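Local coordinates for protein inactive dihydroorotase-like domain (Chaetomium thermophilum, PDB 5NNL) that is a catalytically inactive relative of the dihydroorotases, built on the barrel fold of the amidohydrolase family, at residues I10-G18 with V215-Y223. Residues are numbered along the deposited sequence; the frame is centred on the assembly and turned at random.
Sequences INIAAFVPG and VFSIGSLPY
Asn11 reaches across to the backbone of Ile218, giving one of the two direct hydrogen bonds between 10-18 and 215-223. With chi1 at 174°, its amide swings away from its own backbone N, and OD1 takes a nearly straight bond from Ile218 N (3.0 Å, 174°). The same oxygen closes an Asx turn by accepting Ala13 N at 3.2 Å; the two donors arrive from opposite faces of the amide plane, gripping it from above and below. The side chain of Ile218 packs across this amide at roughly a right angle, its CB 3.6 Å from Asn11 ND2. One residue further on, Gly219 N gives a bond to Ala13 O at 2.9 Å. Two waters add bridges on either side of these direct bonds: one joins Ile10 O and Ile12 N to Phe216 O, the other links Phe15 N to Gly219 O.

Among the apolar contacts, Ile12 and Val215 meet tip to tip, CD1 against CG1 at 3.6 Å. At the far end, the Phe15 ring leans over Tyr223, its CE2 3.3 Å above one face and offset toward the rim, with the ring planes at 45°. Pro17 CG reaches the same tyrosine at CE1, while Ser220 CB packs against Phe15 CD1.

The contact lies deep in the chain, where the first and last strands of the barrel, 3-11 and 215-217, lie beside each other as it closes, joined by a water and by the Asn11 side chain's bond to Ile218 rather than by direct strand-to-strand backbone bonds. Strand 39-44 flanks 3-11, and strand 175-180 flanks 215-217, where Asp178 binds Ser217 OG; helix 257-271 packs on Ile12, Val215 and Phe216.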
loop_
_atom_site.group_PDB
_atom_site.type_symbol
_atom_site.label_atom_id
_atom_site.label_comp_id
_atom_site.label_asym_id
_atom_site.label_seq_id
_atom_site.Cartn_x
_atom_site.Cartn_y
_atom_site.Cartn_z
ATOM N N ILE A 10 -6.707 2.007 6.234
ATOM C CA ILE A 10 -5.410 1.346 6.245
ATOM C C ILE A 10 -4.863 1.313 4.827
ATOM O O ILE A 10 -5.545 0.854 3.904
ATOM C CB ILE A 10 -5.512 -0.078 6.824
ATOM C CG1 ILE A 10 -6.037 -0.018 8.262
ATOM C CG2 ILE A 10 -4.158 -0.783 6.765
ATOM C CD1 ILE A 10 -6.282 -1.378 8.903
ATOM N N ASN A 11 -3.643 1.812 4.654
ATOM C CA ASN A 11 -2.904 1.696 3.401
ATOM C C ASN A 11 -1.711 0.783 3.650
ATOM O O ASN A 11 -0.776 1.155 4.367
ATOM C CB ASN A 11 -2.441 3.059 2.892
ATOM C CG ASN A 11 -1.554 2.945 1.663
ATOM O OD1 ASN A 11 -1.660 1.987 0.898
ATOM N ND2 ASN A 11 -0.667 3.911 1.479
ATOM N N ILE A 12 -1.742 -0.417 3.061
ATOM C CA ILE A 12 -0.679 -1.391 3.303
ATOM C C ILE A 12 0.569 -1.158 2.466
ATOM O O ILE A 12 1.488 -1.985 2.510
ATOM C CB ILE A 12 -1.163 -2.829 3.043
ATOM C CG1 ILE A 12 -1.667 -2.972 1.604
ATOM C CG2 ILE A 12 -2.258 -3.188 4.017
ATOM C CD1 ILE A 12 -1.679 -4.389 1.103
ATOM N N ALA A 13 0.636 -0.071 1.701
ATOM C CA ALA A 13 1.816 0.210 0.881
ATOM C C ALA A 13 1.905 1.729 0.725
ATOM O O ALA A 13 1.354 2.302 -0.216
ATOM C CB ALA A 13 1.748 -0.490 -0.470
ATOM N N ALA A 14 2.595 2.367 1.667
ATOM C CA ALA A 14 2.862 3.796 1.611
ATOM C C ALA A 14 4.316 3.995 1.208
ATOM O O ALA A 14 5.228 3.565 1.924
ATOM C CB ALA A 14 2.575 4.466 2.955
ATOM N N PHE A 15 4.529 4.645 0.069
ATOM C CA PHE A 15 5.872 4.836 -0.452
ATOM C C PHE A 15 6.518 6.058 0.190
ATOM O O PHE A 15 5.908 7.132 0.255
ATOM C CB PHE A 15 5.828 4.991 -1.971
ATOM C CG PHE A 15 7.183 5.063 -2.615
ATOM C CD1 PHE A 15 8.011 3.952 -2.655
ATOM C CD2 PHE A 15 7.622 6.241 -3.193
ATOM C CE1 PHE A 15 9.257 4.019 -3.254
ATOM C CE2 PHE A 15 8.863 6.316 -3.791
ATOM C CZ PHE A 15 9.682 5.203 -3.822
ATOM N N VAL A 16 7.750 5.893 0.660
ATOM C CA VAL A 16 8.482 6.965 1.329
ATOM C C VAL A 16 9.832 7.124 0.640
ATOM O O VAL A 16 10.762 6.354 0.920
ATOM C CB VAL A 16 8.642 6.681 2.832
ATOM C CG1 VAL A 16 9.398 7.822 3.520
ATOM C CG2 VAL A 16 7.274 6.484 3.480
ATOM N N PRO A 17 9.979 8.095 -0.267
ATOM C CA PRO A 17 11.257 8.249 -0.987
ATOM C C PRO A 17 12.487 8.273 -0.092
ATOM O O PRO A 17 13.423 7.499 -0.322
ATOM C CB PRO A 17 11.060 9.575 -1.733
ATOM C CG PRO A 17 9.602 9.641 -1.988
ATOM C CD PRO A 17 8.934 8.980 -0.805
ATOM N N GLY A 18 12.519 9.144 0.915
ATOM C CA GLY A 18 13.680 9.258 1.778
ATOM C C GLY A 18 13.562 8.436 3.044
ATOM O O GLY A 18 13.994 8.867 4.118
ATOM N N VAL A 215 -7.602 -6.384 -1.095
ATOM C CA VAL A 215 -7.133 -5.122 -0.539
ATOM C C VAL A 215 -6.877 -4.116 -1.653
ATOM O O VAL A 215 -6.433 -4.468 -2.749
ATOM C CB VAL A 215 -5.843 -5.332 0.289
ATOM C CG1 VAL A 215 -5.276 -4.000 0.783
ATOM C CG2 VAL A 215 -6.099 -6.270 1.453
ATOM N N PHE A 216 -7.153 -2.848 -1.356
ATOM C CA PHE A 216 -6.676 -1.734 -2.160
ATOM C C PHE A 216 -5.476 -1.107 -1.466
ATOM O O PHE A 216 -5.474 -0.936 -0.244
ATOM C CB PHE A 216 -7.758 -0.667 -2.352
ATOM C CG PHE A 216 -8.849 -1.049 -3.317
ATOM C CD1 PHE A 216 -8.565 -1.717 -4.496
ATOM C CD2 PHE A 216 -10.163 -0.716 -3.045
ATOM C CE1 PHE A 216 -9.575 -2.052 -5.376
ATOM C CE2 PHE A 216 -11.172 -1.047 -3.921
ATOM C CZ PHE A 216 -10.883 -1.712 -5.084
ATOM N N SER A 217 -4.458 -0.765 -2.247
ATOM C CA SER A 217 -3.309 -0.040 -1.735
ATOM C C SER A 217 -3.085 1.194 -2.592
ATOM O O SER A 217 -3.627 1.323 -3.690
ATOM C CB SER A 217 -2.037 -0.903 -1.724
ATOM O OG SER A 217 -1.591 -1.163 -3.043
ATOM N N ILE A 218 -2.298 2.121 -2.062
ATOM C CA ILE A 218 -1.830 3.248 -2.857
ATOM C C ILE A 218 -0.577 2.874 -3.634
ATOM O O ILE A 218 -0.526 3.023 -4.859
ATOM C CB ILE A 218 -1.601 4.464 -1.940
ATOM C CG1 ILE A 218 -2.929 4.820 -1.260
ATOM C CG2 ILE A 218 -1.013 5.630 -2.736
ATOM C CD1 ILE A 218 -2.948 6.147 -0.574
ATOM N N GLY A 219 0.437 2.364 -2.936
ATOM C CA GLY A 219 1.588 1.779 -3.585
ATOM C C GLY A 219 2.598 2.812 -4.043
ATOM O O GLY A 219 2.507 4.008 -3.751
ATOM N N SER A 220 3.593 2.321 -4.778
ATOM C CA SER A 220 4.588 3.176 -5.406
ATOM C C SER A 220 4.187 3.582 -6.815
ATOM O O SER A 220 4.904 4.363 -7.448
ATOM C CB SER A 220 5.952 2.473 -5.438
ATOM O OG SER A 220 5.896 1.274 -6.196
ATOM N N LEU A 221 3.054 3.082 -7.308
ATOM C CA LEU A 221 2.623 3.419 -8.661
ATOM C C LEU A 221 2.412 4.912 -8.855
ATOM O O LEU A 221 2.843 5.436 -9.898
ATOM C CB LEU A 221 1.349 2.637 -9.005
ATOM C CG LEU A 221 0.690 2.962 -10.348
ATOM C CD1 LEU A 221 1.679 2.812 -11.504
ATOM C CD2 LEU A 221 -0.522 2.065 -10.567
ATOM N N PRO A 222 1.767 5.646 -7.943
ATOM C CA PRO A 222 1.668 7.101 -8.141
ATOM C C PRO A 222 3.024 7.761 -8.276
ATOM O O PRO A 222 3.213 8.620 -9.146
ATOM C CB PRO A 222 0.927 7.578 -6.883
ATOM C CG PRO A 222 0.191 6.377 -6.393
ATOM C CD PRO A 222 1.067 5.206 -6.725
ATOM N N TYR A 223 3.980 7.376 -7.430
ATOM C CA TYR A 223 5.313 7.960 -7.509
ATOM C C TYR A 223 6.023 7.537 -8.789
ATOM O O TYR A 223 6.645 8.367 -9.463
ATOM C CB TYR A 223 6.139 7.561 -6.287
ATOM C CG TYR A 223 7.506 8.204 -6.279
ATOM C CD1 TYR A 223 7.707 9.436 -5.674
ATOM C CD2 TYR A 223 8.593 7.592 -6.898
ATOM C CE1 TYR A 223 8.948 10.037 -5.671
ATOM C CE2 TYR A 223 9.841 8.188 -6.902
ATOM C CZ TYR A 223 10.009 9.412 -6.286
ATOM O OH TYR A 223 11.237 10.025 -6.277
HETATM O O HOH W 1 -4.544 -0.881 2.224
HETATM O O HOH W 2 2.210 5.395 -1.620
#